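Local structure of RidA family protein (Psychrobacter sp. MES7-P7E, 6L8P) at residues I26-A31 and C82-G87; G45-I50 and E140-I145; K68-Q73 and G135-E140; N96-D101 and V126-L131. The protein probably hydrolyses reactive enamine and imine intermediates to ketoacids and ammonia, acting as a trimeric RidA-family deaminase in an Antarctic bacterium. The protein carries 1 engineered substitution. All blocks are in the same frame, centred on the assembly; numbering follows the deposited sequence.

Contact 1 (I26-A31 and C82-G87); sequences IQTDKA and CEAAGG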
loop_
_atom_site.group_PDB
_atom_site.type_symbol
_atom_site.label_atom_id
_atom_site.label_comp_id
_atom_site.label_asym_id
_atom_site.label_seq_id
_atom_site.Cartn_x
_atom_site.Cartn_y
_atom_site.Cartn_z
ATOM N N ILE A 26 18.552 -5.090 1.934
ATOM C CA ILE A 26 19.345 -4.069 1.263
ATOM C C ILE A 26 19.656 -2.974 2.274
ATOM O O ILE A 26 18.759 -2.498 2.988
ATOM C CB ILE A 26 18.602 -3.468 0.053
ATOM C CG1 ILE A 26 18.109 -4.524 -0.958
ATOM C CG2 ILE A 26 19.455 -2.404 -0.663
ATOM C CD1 ILE A 26 19.177 -5.500 -1.485
ATOM N N GLN A 27 20.921 -2.549 2.325
ATOM C CA GLN A 27 21.299 -1.413 3.156
ATOM C C GLN A 27 22.330 -0.587 2.405
ATOM O O GLN A 27 23.235 -1.137 1.762
ATOM C CB GLN A 27 21.886 -1.838 4.515
ATOM C CG GLN A 27 22.123 -0.673 5.524
ATOM C CD GLN A 27 23.427 0.096 5.266
ATOM O OE1 GLN A 27 24.373 -0.445 4.684
ATOM N NE2 GLN A 27 23.469 1.365 5.678
ATOM N N THR A 28 22.178 0.724 2.475
ATOM C CA THR A 28 23.177 1.637 1.935
ATOM C C THR A 28 23.285 2.877 2.808
ATOM O O THR A 28 22.286 3.480 3.193
ATOM C CB THR A 28 22.883 2.035 0.481
ATOM O OG1 THR A 28 23.802 3.056 0.064
ATOM C CG2 THR A 28 21.452 2.555 0.298
ATOM N N ASP A 29 24.525 3.309 3.062
ATOM C CA ASP A 29 24.689 4.581 3.754
ATOM C C ASP A 29 24.320 5.794 2.911
ATOM O O ASP A 29 24.317 6.915 3.443
ATOM C CB ASP A 29 26.145 4.735 4.221
ATOM C CG ASP A 29 26.583 3.628 5.148
ATOM O OD1 ASP A 29 25.753 3.146 5.951
ATOM O OD2 ASP A 29 27.769 3.237 5.075
ATOM N N LYS A 30 24.035 5.622 1.610
ATOM C CA LYS A 30 23.632 6.744 0.787
ATOM C C LYS A 30 22.159 7.071 0.920
ATOM O O LYS A 30 21.708 8.048 0.328
ATOM C CB LYS A 30 23.984 6.461 -0.674
ATOM C CG LYS A 30 25.519 6.379 -0.840
ATOM C CD LYS A 30 25.966 5.820 -2.175
ATOM C CE LYS A 30 27.212 6.565 -2.635
ATOM N NZ LYS A 30 28.456 5.799 -2.340
ATOM N N ALA A 31 21.400 6.268 1.651
ATOM C CA ALA A 31 20.029 6.622 1.975
ATOM C C ALA A 31 19.875 6.737 3.486
ATOM O O ALA A 31 20.724 6.245 4.251
ATOM C CB ALA A 31 19.049 5.571 1.425
ATOM N N CYS A 82 17.698 1.820 -4.867
ATOM C CA CYS A 82 17.600 1.080 -6.121
ATOM C C CYS A 82 18.970 0.599 -6.544
ATOM O O CYS A 82 19.142 -0.572 -6.900
ATOM C CB CYS A 82 17.021 1.946 -7.245
ATOM S SG CYS A 82 15.249 2.352 -7.084
ATOM N N GLU A 83 19.952 1.499 -6.490
ATOM C CA GLU A 83 21.303 1.148 -6.928
ATOM C C GLU A 83 21.925 0.113 -6.011
ATOM O O GLU A 83 22.596 -0.813 -6.483
ATOM C CB GLU A 83 22.156 2.405 -7.003
ATOM C CG GLU A 83 21.676 3.340 -8.090
ATOM C CD GLU A 83 22.359 4.692 -8.030
ATOM O OE1 GLU A 83 23.006 4.984 -7.001
ATOM O OE2 GLU A 83 22.255 5.455 -9.014
ATOM N N ALA A 84 21.703 0.235 -4.699
ATOM C CA ALA A 84 22.190 -0.783 -3.779
ATOM C C ALA A 84 21.564 -2.139 -4.059
ATOM O O ALA A 84 22.162 -3.175 -3.764
ATOM C CB ALA A 84 21.916 -0.334 -2.338
ATOM N N ALA A 85 20.363 -2.164 -4.632
ATOM C CA ALA A 85 19.706 -3.428 -4.953
ATOM C C ALA A 85 20.095 -3.960 -6.327
ATOM O O ALA A 85 19.594 -5.016 -6.732
ATOM C CB ALA A 85 18.179 -3.262 -4.884
ATOM N N GLY A 86 20.947 -3.239 -7.051
ATOM C CA GLY A 86 21.377 -3.642 -8.380
ATOM C C GLY A 86 20.479 -3.158 -9.483
ATOM O O GLY A 86 20.545 -3.677 -10.602
ATOM N N GLY A 87 19.627 -2.195 -9.198
ATOM C CA GLY A 87 18.755 -1.635 -10.209
ATOM C C GLY A 87 18.842 -0.131 -10.323
ATOM O O GLY A 87 19.873 0.477 -9.993
#
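Ile26 straddles Ala84 and Ala85 where helix 67-84 ends, packing the chain around Ile26 and the turn after it onto a helix C-terminus closed by a Schellman motif. Its two branches divide the work. A chi1 of -54° sets CG1 beside the backbone N and leaves CG2 anti to it; CG2 presses on Ala84 CB at 3.6 Å, while CG1 lies 4.1 Å from Ala85 CB and CD1 reaches past it toward Ala85 CA. Replacing Ile26 by an alanine would probably open a gap over both helix-end alanines, since every one of these branch contacts would go. Gln27 follows with its CB turned from the helix; its amide NE2 gives a hydrogen bond to Asp29 OD1, 2.9 Å long, arriving from above the carboxylate plane. Thr28 comes back to the helix: its CB and CG2 both rest against Ala84 CB, CB at 3.8 Å, so that Ile26 and Thr28 both touch this one methyl. The hydroxyl lies anti to the backbone N of its own residue (chi1 173°) and serves the turn instead, in an ST turn laid over the type I beta turn from Thr28 to Ala31. Ile81, about one helical turn before Ala84 and Ala85, also touches Thr28 and Ala31. No hydrogen bond joins the two segments, and the only polar link of the Thr28 hydroxyl within them is the 3.0 Å bond that Lys30 N gives to Thr28 OG1.

Contact 2 (G45-I50 and E140-I145); sequences GNTVYI and ESILYI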
loop_
_atom_site.group_PDB
_atom_site.type_symbol
_atom_site.label_atom_id
_atom_site.label_comp_id
_atom_site.label_asym_id
_atom_site.label_seq_id
_atom_site.Cartn_x
_atom_site.Cartn_y
_atom_site.Cartn_z
ATOM N N GLY A 45 14.344 -12.314 -5.369
ATOM C CA GLY A 45 14.457 -12.521 -6.805
ATOM C C GLY A 45 14.652 -11.197 -7.508
ATOM O O GLY A 45 15.540 -10.409 -7.166
ATOM N N ASN A 46 13.799 -10.940 -8.495
ATOM C CA ASN A 46 13.852 -9.697 -9.244
ATOM C C ASN A 46 13.047 -8.590 -8.591
ATOM O O ASN A 46 13.177 -7.432 -9.011
ATOM C CB ASN A 46 13.319 -9.903 -10.662
ATOM C CG ASN A 46 14.306 -10.640 -11.541
ATOM O OD1 ASN A 46 15.520 -10.494 -11.389
ATOM N ND2 ASN A 46 13.795 -11.429 -12.464
ATOM N N THR A 47 12.235 -8.918 -7.581
ATOM C CA THR A 47 11.333 -7.932 -6.980
ATOM C C THR A 47 12.006 -7.265 -5.781
ATOM O O THR A 47 12.675 -7.925 -4.984
ATOM C CB THR A 47 10.034 -8.589 -6.532
ATOM O OG1 THR A 47 9.404 -9.172 -7.699
ATOM C CG2 THR A 47 9.075 -7.560 -5.969
ATOM N N VAL A 48 11.874 -5.956 -5.666
ATOM C CA VAL A 48 12.431 -5.271 -4.498
ATOM C C VAL A 48 11.324 -4.452 -3.861
ATOM O O VAL A 48 10.664 -3.680 -4.559
ATOM C CB VAL A 48 13.604 -4.339 -4.868
ATOM C CG1 VAL A 48 14.171 -3.691 -3.589
ATOM C CG2 VAL A 48 14.725 -5.111 -5.628
ATOM N N TYR A 49 11.144 -4.593 -2.548
ATOM C CA TYR A 49 10.196 -3.763 -1.784
ATOM C C TYR A 49 11.031 -2.715 -1.063
ATOM O O TYR A 49 11.811 -3.060 -0.167
ATOM C CB TYR A 49 9.400 -4.608 -0.784
ATOM C CG TYR A 49 8.544 -5.646 -1.454
ATOM C CD1 TYR A 49 9.073 -6.891 -1.789
ATOM C CD2 TYR A 49 7.250 -5.351 -1.825
ATOM C CE1 TYR A 49 8.291 -7.852 -2.456
ATOM C CE2 TYR A 49 6.464 -6.300 -2.484
ATOM C CZ TYR A 49 6.988 -7.529 -2.794
ATOM O OH TYR A 49 6.202 -8.492 -3.457
ATOM N N ILE A 50 10.873 -1.442 -1.442
ATOM C CA ILE A 50 11.590 -0.335 -0.803
ATOM C C ILE A 50 10.657 0.328 0.204
ATOM O O ILE A 50 9.532 0.737 -0.144
ATOM C CB ILE A 50 12.101 0.692 -1.829
ATOM C CG1 ILE A 50 12.992 -0.015 -2.882
ATOM C CG2 ILE A 50 12.953 1.774 -1.116
ATOM C CD1 ILE A 50 13.642 1.006 -3.884
ATOM N N GLU A 140 6.727 5.054 -1.183
ATOM C CA GLU A 140 7.115 3.640 -1.153
ATOM C C GLU A 140 7.276 3.153 -2.584
ATOM O O GLU A 140 6.605 3.672 -3.483
ATOM C CB GLU A 140 6.039 2.796 -0.525
ATOM C CG GLU A 140 5.608 3.213 0.830
ATOM C CD GLU A 140 4.172 2.741 1.054
ATOM O OE1 GLU A 140 3.916 1.500 0.983
ATOM O OE2 GLU A 140 3.277 3.591 1.289
ATOM N N SER A 141 8.105 2.127 -2.789
ATOM C CA SER A 141 8.385 1.702 -4.162
ATOM C C SER A 141 8.452 0.191 -4.245
ATOM O O SER A 141 8.899 -0.469 -3.309
ATOM C CB SER A 141 9.740 2.216 -4.657
ATOM O OG SER A 141 9.921 3.557 -4.293
ATOM N N ILE A 142 8.044 -0.360 -5.393
ATOM C CA ILE A 142 8.274 -1.759 -5.719
ATOM C C ILE A 142 8.992 -1.764 -7.057
ATOM O O ILE A 142 8.557 -1.068 -7.986
ATOM C CB ILE A 142 6.967 -2.570 -5.815
ATOM C CG1 ILE A 142 6.260 -2.544 -4.443
ATOM C CG2 ILE A 142 7.279 -4.037 -6.256
ATOM C CD1 ILE A 142 4.849 -3.242 -4.435
ATOM N N LEU A 143 10.107 -2.513 -7.121
ATOM C CA LEU A 143 10.910 -2.694 -8.334
ATOM C C LEU A 143 10.724 -4.088 -8.895
ATOM O O LEU A 143 10.527 -5.063 -8.155
ATOM C CB LEU A 143 12.418 -2.536 -8.053
ATOM C CG LEU A 143 12.953 -1.119 -7.923
ATOM C CD1 LEU A 143 12.303 -0.291 -6.876
ATOM C CD2 LEU A 143 14.463 -1.220 -7.639
ATOM N N TYR A 144 10.883 -4.188 -10.219
ATOM C CA TYR A 144 11.141 -5.465 -10.875
ATOM C C TYR A 144 12.399 -5.258 -11.709
ATOM O O TYR A 144 12.393 -4.482 -12.671
ATOM C CB TYR A 144 9.936 -5.911 -11.707
ATOM C CG TYR A 144 10.118 -7.303 -12.247
ATOM C CD1 TYR A 144 10.782 -7.511 -13.434
ATOM C CD2 TYR A 144 9.630 -8.404 -11.554
ATOM C CE1 TYR A 144 10.964 -8.792 -13.935
ATOM C CE2 TYR A 144 9.802 -9.682 -12.043
ATOM C CZ TYR A 144 10.472 -9.869 -13.231
ATOM O OH TYR A 144 10.647 -11.144 -13.722
ATOM N N ILE A 145 13.490 -5.889 -11.289
ATOM C CA ILE A 145 14.781 -5.664 -11.950
ATOM C C ILE A 145 14.978 -6.670 -13.111
ATOM O O ILE A 145 14.958 -7.878 -12.858
ATOM C CB ILE A 145 15.924 -5.762 -10.934
ATOM C CG1 ILE A 145 15.766 -4.677 -9.854
ATOM C CG2 ILE A 145 17.260 -5.544 -11.660
ATOM C CD1 ILE A 145 16.834 -4.724 -8.721
#
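With CG beside its backbone N (chi1 -75°), Asn46 meets Tyr144, whose ring carbon CG is swung anti to the backbone N (chi1 -173°) and laid back toward the opposite strand. Asn46 CB then sits over one face of the phenol, 3.9 Å from its centroid, in a CH-pi contact, and Asn46 ND2 adds a weak hydrogen bond to Tyr144 OH. Behind this pair strands 47-54 and 137-144 run antiparallel as a beta ladder. Val48 and Leu143 form a hydrogen-bonded pair, Leu143 N to Val48 O at 2.9 Å lying in the carbonyl plane and Val48 N to Leu143 O at 3.0 Å. Ile50 N reaches Ser141 O at 2.9 Å, though the return bond is weak, and Ile145 N closes the other end on Asn46 O at 2.8 Å, nearly straight at 170°. On the face of Val48, Ile50 and Leu143 the contacts are apolar: Ile50 CD1 meets Leu143 CD1 at 3.5 Å, and Val48 CG2 meets Ile145 CD1 at 3.8 Å. On the other face Ile142 lies alongside Tyr49, pointing the same way. This ladder joins two central strands of the sheet: strand 41-44 flanks 47-54, and 92-99 flanks 137-144. Helix 67-84 covers the Ile50 and Leu143 side through Cys82, whereas Tyr49 packs on Val93 of the second subunit and Ile142 on Tyr49 of the third.

Contact 3 (K68-Q73 and G135-E140); sequences KAQAEQ and GVVEIE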
loop_
_atom_site.group_PDB
_atom_site.type_symbol
_atom_site.label_atom_id
_atom_site.label_comp_id
_atom_site.label_asym_id
_atom_site.label_seq_id
_atom_site.Cartn_x
_atom_site.Cartn_y
_atom_site.Cartn_z
ATOM N N LYS A 68 8.915 20.759 -2.236
ATOM C CA LYS A 68 9.685 20.400 -3.428
ATOM C C LYS A 68 11.029 19.782 -3.057
ATOM O O LYS A 68 11.447 18.765 -3.631
ATOM C CB LYS A 68 9.902 21.636 -4.312
ATOM C CG LYS A 68 10.503 21.253 -5.662
ATOM C CD LYS A 68 10.300 22.395 -6.664
ATOM C CE LYS A 68 11.236 22.250 -7.829
ATOM N NZ LYS A 68 11.611 23.601 -8.356
ATOM N N ALA A 69 11.730 20.412 -2.111
ATOM C CA ALA A 69 13.030 19.913 -1.696
ATOM C C ALA A 69 12.910 18.540 -1.042
ATOM O O ALA A 69 13.741 17.656 -1.277
ATOM C CB ALA A 69 13.682 20.921 -0.749
ATOM N N GLN A 70 11.867 18.339 -0.230
ATOM C CA GLN A 70 11.666 17.008 0.344
ATOM C C GLN A 70 11.362 15.977 -0.727
ATOM O O GLN A 70 11.884 14.861 -0.664
ATOM C CB GLN A 70 10.531 17.022 1.372
ATOM C CG GLN A 70 10.991 17.623 2.704
ATOM C CD GLN A 70 9.928 17.614 3.769
ATOM O OE1 GLN A 70 9.127 16.687 3.863
ATOM N NE2 GLN A 70 9.891 18.662 4.579
ATOM N N ALA A 71 10.527 16.325 -1.724
ATOM C CA ALA A 71 10.218 15.359 -2.791
ATOM C C ALA A 71 11.459 15.000 -3.626
ATOM O O ALA A 71 11.677 13.823 -3.973
ATOM C CB ALA A 71 9.113 15.916 -3.693
ATOM N N GLU A 72 12.275 16.006 -3.967
ATOM C CA GLU A 72 13.514 15.735 -4.673
ATOM C C GLU A 72 14.425 14.840 -3.851
ATOM O O GLU A 72 15.073 13.934 -4.394
ATOM C CB GLU A 72 14.215 17.055 -5.012
ATOM C CG GLU A 72 13.397 17.849 -6.022
ATOM C CD GLU A 72 13.917 19.258 -6.293
ATOM O OE1 GLU A 72 14.695 19.797 -5.475
ATOM O OE2 GLU A 72 13.525 19.836 -7.334
ATOM N N GLN A 73 14.498 15.094 -2.530
ATOM C CA GLN A 73 15.337 14.284 -1.658
ATOM C C GLN A 73 14.804 12.859 -1.537
ATOM O O GLN A 73 15.578 11.901 -1.521
ATOM C CB GLN A 73 15.422 14.954 -0.285
ATOM C CG GLN A 73 16.356 14.199 0.704
ATOM C CD GLN A 73 17.813 14.288 0.256
ATOM O OE1 GLN A 73 18.328 15.408 0.063
ATOM N NE2 GLN A 73 18.439 13.161 -0.018
ATOM N N GLY A 135 7.344 15.012 8.232
ATOM C CA GLY A 135 7.510 15.106 6.783
ATOM C C GLY A 135 6.203 15.452 6.076
ATOM O O GLY A 135 5.102 15.277 6.605
ATOM N N VAL A 136 6.333 16.004 4.858
ATOM C CA VAL A 136 5.150 16.314 4.045
ATOM C C VAL A 136 5.005 15.398 2.841
ATOM O O VAL A 136 4.018 15.524 2.100
ATOM C CB VAL A 136 5.121 17.792 3.594
ATOM C CG1 VAL A 136 5.096 18.657 4.836
ATOM C CG2 VAL A 136 6.297 18.151 2.726
ATOM N N VAL A 137 5.908 14.453 2.635
ATOM C CA VAL A 137 5.772 13.487 1.535
ATOM C C VAL A 137 6.532 12.213 1.909
ATOM O O VAL A 137 7.669 12.270 2.395
ATOM C CB VAL A 137 6.267 14.085 0.183
ATOM C CG1 VAL A 137 7.705 14.611 0.278
ATOM C CG2 VAL A 137 6.174 13.009 -0.910
ATOM N N GLU A 138 5.893 11.055 1.696
ATOM C CA GLU A 138 6.523 9.748 1.858
ATOM C C GLU A 138 6.222 8.949 0.599
ATOM O O GLU A 138 5.087 8.980 0.125
ATOM C CB GLU A 138 5.949 9.003 3.102
ATOM C CG GLU A 138 6.528 7.630 3.290
ATOM C CD GLU A 138 6.042 6.982 4.590
ATOM O OE1 GLU A 138 5.502 7.692 5.483
ATOM O OE2 GLU A 138 6.200 5.751 4.758
ATOM N N ILE A 139 7.221 8.267 0.030
ATOM C CA ILE A 139 6.988 7.465 -1.169
ATOM C C ILE A 139 7.552 6.089 -0.938
ATOM O O ILE A 139 8.712 5.950 -0.541
ATOM C CB ILE A 139 7.613 8.113 -2.419
ATOM C CG1 ILE A 139 7.021 9.521 -2.622
ATOM C CG2 ILE A 139 7.398 7.188 -3.644
ATOM C CD1 ILE A 139 7.517 10.241 -3.923
ATOM N N GLU A 140 6.727 5.054 -1.183
ATOM C CA GLU A 140 7.115 3.640 -1.153
ATOM C C GLU A 140 7.276 3.153 -2.584
ATOM O O GLU A 140 6.605 3.672 -3.483
ATOM C CB GLU A 140 6.039 2.796 -0.525
ATOM C CG GLU A 140 5.608 3.213 0.830
ATOM C CD GLU A 140 4.172 2.741 1.054
ATOM O OE1 GLU A 140 3.916 1.500 0.983
ATOM O OE2 GLU A 140 3.277 3.591 1.289
HETATM O O HOH W 1 9.314 13.946 3.731
#
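The Gln70 side chain crosses that of Val136 at about a right angle, with OE1 3.4 Å from Val136 CG2. The chain beyond CG is extended (chi2 -178°) and reaches from helix 67-84 to the approach of strand 137-144, where Val136 N donates to Gln70 OE1 at 3.0 Å. That bond is almost perfectly straight, 177° at the hydrogen, and its donor is tilted modestly from the plane of the amide carbonyl. A water gives a second hydrogen bond to Gln70 OE1 at 2.8 Å and another to Val137 O at 2.7 Å, bridging side chain and strand. Closer to the helix backbone the contact turns apolar: Val137 CG1 lies 3.9 Å from Gln70 CB and equally near Ala71 N. This is helix-on-sheet packing in the alpha+beta fold of the RidA family, with Phe67 beside both valines. Without the amide, as with an alanine here, Val136 N and the bridging water would probably lose their shared acceptor. Gln70 NE2 donates to Arg64 O, so both ends of the amide are engaged and its flip is settled. In a buried contact, one neutral side chain thus satisfies the backbone N-H of Val136 just before the strand and ties the helix to it without burying a charge.

Contact 4 (N96-D101 and V126-L131); sequences NVSLTD and VQVAAL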
loop_
_atom_site.group_PDB
_atom_site.type_symbol
_atom_site.label_atom_id
_atom_site.label_comp_id
_atom_site.label_asym_id
_atom_site.label_seq_id
_atom_site.Cartn_x
_atom_site.Cartn_y
_atom_site.Cartn_z
ATOM N N ASN A 96 3.846 4.340 -4.241
ATOM C CA ASN A 96 2.714 4.738 -3.406
ATOM C C ASN A 96 3.098 6.033 -2.730
ATOM O O ASN A 96 4.074 6.072 -1.971
ATOM C CB ASN A 96 2.397 3.663 -2.373
ATOM C CG ASN A 96 1.035 3.805 -1.802
ATOM O OD1 ASN A 96 0.867 4.302 -0.689
ATOM N ND2 ASN A 96 0.039 3.360 -2.548
ATOM N N VAL A 97 2.356 7.090 -3.007
ATOM C CA VAL A 97 2.699 8.426 -2.521
ATOM C C VAL A 97 1.729 8.841 -1.423
ATOM O O VAL A 97 0.504 8.794 -1.618
ATOM C CB VAL A 97 2.632 9.450 -3.651
ATOM C CG1 VAL A 97 2.992 10.829 -3.125
ATOM C CG2 VAL A 97 3.589 9.036 -4.823
ATOM N N SER A 98 2.272 9.294 -0.284
ATOM C CA SER A 98 1.476 9.881 0.784
ATOM C C SER A 98 1.896 11.334 0.945
ATOM O O SER A 98 3.079 11.619 1.160
ATOM C CB SER A 98 1.691 9.123 2.092
ATOM O OG SER A 98 1.458 7.716 1.923
ATOM N N LEU A 99 0.942 12.250 0.804
ATOM C CA LEU A 99 1.163 13.688 0.954
ATOM C C LEU A 99 0.419 14.189 2.176
ATOM O O LEU A 99 -0.657 13.687 2.491
ATOM C CB LEU A 99 0.619 14.476 -0.249
ATOM C CG LEU A 99 1.215 14.057 -1.594
ATOM C CD1 LEU A 99 0.517 14.860 -2.670
ATOM C CD2 LEU A 99 2.658 14.406 -1.565
ATOM N N THR A 100 0.940 15.256 2.828
ATOM C CA THR A 100 0.095 15.888 3.841
ATOM C C THR A 100 -0.756 17.020 3.262
ATOM O O THR A 100 -1.664 17.521 3.956
ATOM C CB THR A 100 0.937 16.386 5.027
ATOM O OG1 THR A 100 2.036 17.158 4.533
ATOM C CG2 THR A 100 1.509 15.220 5.845
ATOM N N ASP A 101 -0.524 17.420 2.008
ATOM C CA ASP A 101 -1.331 18.485 1.393
ATOM C C ASP A 101 -1.431 18.237 -0.103
ATOM O O ASP A 101 -0.427 18.351 -0.804
ATOM C CB ASP A 101 -0.677 19.843 1.653
ATOM C CG ASP A 101 -1.570 21.002 1.254
ATOM O OD1 ASP A 101 -2.622 20.776 0.593
ATOM O OD2 ASP A 101 -1.225 22.157 1.635
ATOM N N VAL A 126 -2.443 9.718 -2.062
ATOM C CA VAL A 126 -3.503 10.137 -1.151
ATOM C C VAL A 126 -2.948 11.227 -0.257
ATOM O O VAL A 126 -1.727 11.372 -0.105
ATOM C CB VAL A 126 -4.011 8.987 -0.257
ATOM C CG1 VAL A 126 -4.502 7.788 -1.104
ATOM C CG2 VAL A 126 -2.907 8.532 0.708
ATOM N N GLN A 127 -3.858 12.010 0.344
ATOM C CA GLN A 127 -3.459 12.940 1.409
ATOM C C GLN A 127 -3.718 12.247 2.747
ATOM O O GLN A 127 -4.870 11.899 3.054
ATOM C CB GLN A 127 -4.243 14.244 1.339
ATOM C CG GLN A 127 -3.691 15.314 2.299
ATOM C CD GLN A 127 -4.539 16.573 2.225
ATOM O OE1 GLN A 127 -4.752 17.115 1.132
ATOM N NE2 GLN A 127 -5.049 17.030 3.372
ATOM N N VAL A 128 -2.649 12.040 3.522
ATOM C CA VAL A 128 -2.762 11.438 4.856
ATOM C C VAL A 128 -2.873 12.553 5.886
ATOM O O VAL A 128 -2.756 13.741 5.564
ATOM C CB VAL A 128 -1.560 10.517 5.146
ATOM C CG1 VAL A 128 -1.570 9.314 4.147
ATOM C CG2 VAL A 128 -0.234 11.288 5.056
ATOM N N ALA A 129 -3.149 12.180 7.148
ATOM C CA ALA A 129 -3.253 13.176 8.199
ATOM C C ALA A 129 -1.886 13.711 8.629
ATOM O O ALA A 129 -1.743 14.896 8.955
ATOM C CB ALA A 129 -3.996 12.582 9.400
ATOM N N ALA A 130 -0.872 12.857 8.642
ATOM C CA ALA A 130 0.460 13.261 9.088
ATOM C C ALA A 130 1.434 12.153 8.705
ATOM O O ALA A 130 1.032 11.013 8.405
ATOM C CB ALA A 130 0.521 13.495 10.607
ATOM N N LEU A 131 2.718 12.492 8.740
ATOM C CA LEU A 131 3.800 11.571 8.414
ATOM C C LEU A 131 4.860 11.581 9.497
ATOM O O LEU A 131 4.985 12.551 10.249
ATOM C CB LEU A 131 4.455 11.943 7.063
ATOM C CG LEU A 131 3.540 11.726 5.873
ATOM C CD1 LEU A 131 4.145 12.406 4.600
ATOM C CD2 LEU A 131 3.262 10.219 5.627
HETATM O O HOH W 2 -3.777 16.292 5.931
#
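Thr100 and Gln127 carry much of this contact, with Ser98 close behind, at the ends of two parallel strands. Gln127 stretches its fully extended chain (CG anti to the backbone N, chi1 -171°) along the other backbone, so that CG comes 3.4 Å from Thr100 O. Its amide forks: OE1 accepts from Leu102 N, just past Asp101, while NE2 donates to a water at 3.0 Å. That water in turn donates to Thr100 O and Val128 O, knitting the departing strand ends together. Thr100 turns its CB from the opposite segment, but its methyl CG2 lies beside the backbone N and reaches back, 3.9 Å from Ala130 CA and 4.0 Å from Leu131 CG. Ser98 CB touches both Val128 CG1 and Leu131 CD2, at 3.9 and 4.0 Å respectively. The backbones are paired in parallel: Val126 N to Val97 O, Leu99 N to Val126 O at 3.0 Å, and Val128 N to Leu99 O at 2.8 Å, each donor nearly in line with its C=O. The two strands belong to a beta-alpha-beta unit in which helix 105-115 makes the crossover, and that helix packs on Val97. Strand 137-144 borders 92-99 on its other side, while 122-127 is outermost within the chain. At the subunit interfaces Ser98 and Leu131 pack on Val126 of the second subunit, and Val126 on Ser98 of the third.

The four contacts follow one sheet and the helix laid over it. Contacts 1 and 3 both use helix 67-84, at its C-terminal end and near its start, with centres about 18 Å apart. Contacts 2 and 3 share Glu140 on strand 137-144; its carboxylate forms a salt bridge with Lys94 of the second subunit. Contact 1 touches contact 2 through Cys82 SG, 3.8 Å from Ile50 CD1. Contacts 3 and 4, centres about 10 Å apart, are joined across neighbouring strands by a probable hydrogen bond from Ser98 N to Glu138 O, 2.9 Å. Near contact 4 a malonate ion, probably from the crystallisation liquor, lies about 6 Å from the Val97 side chain.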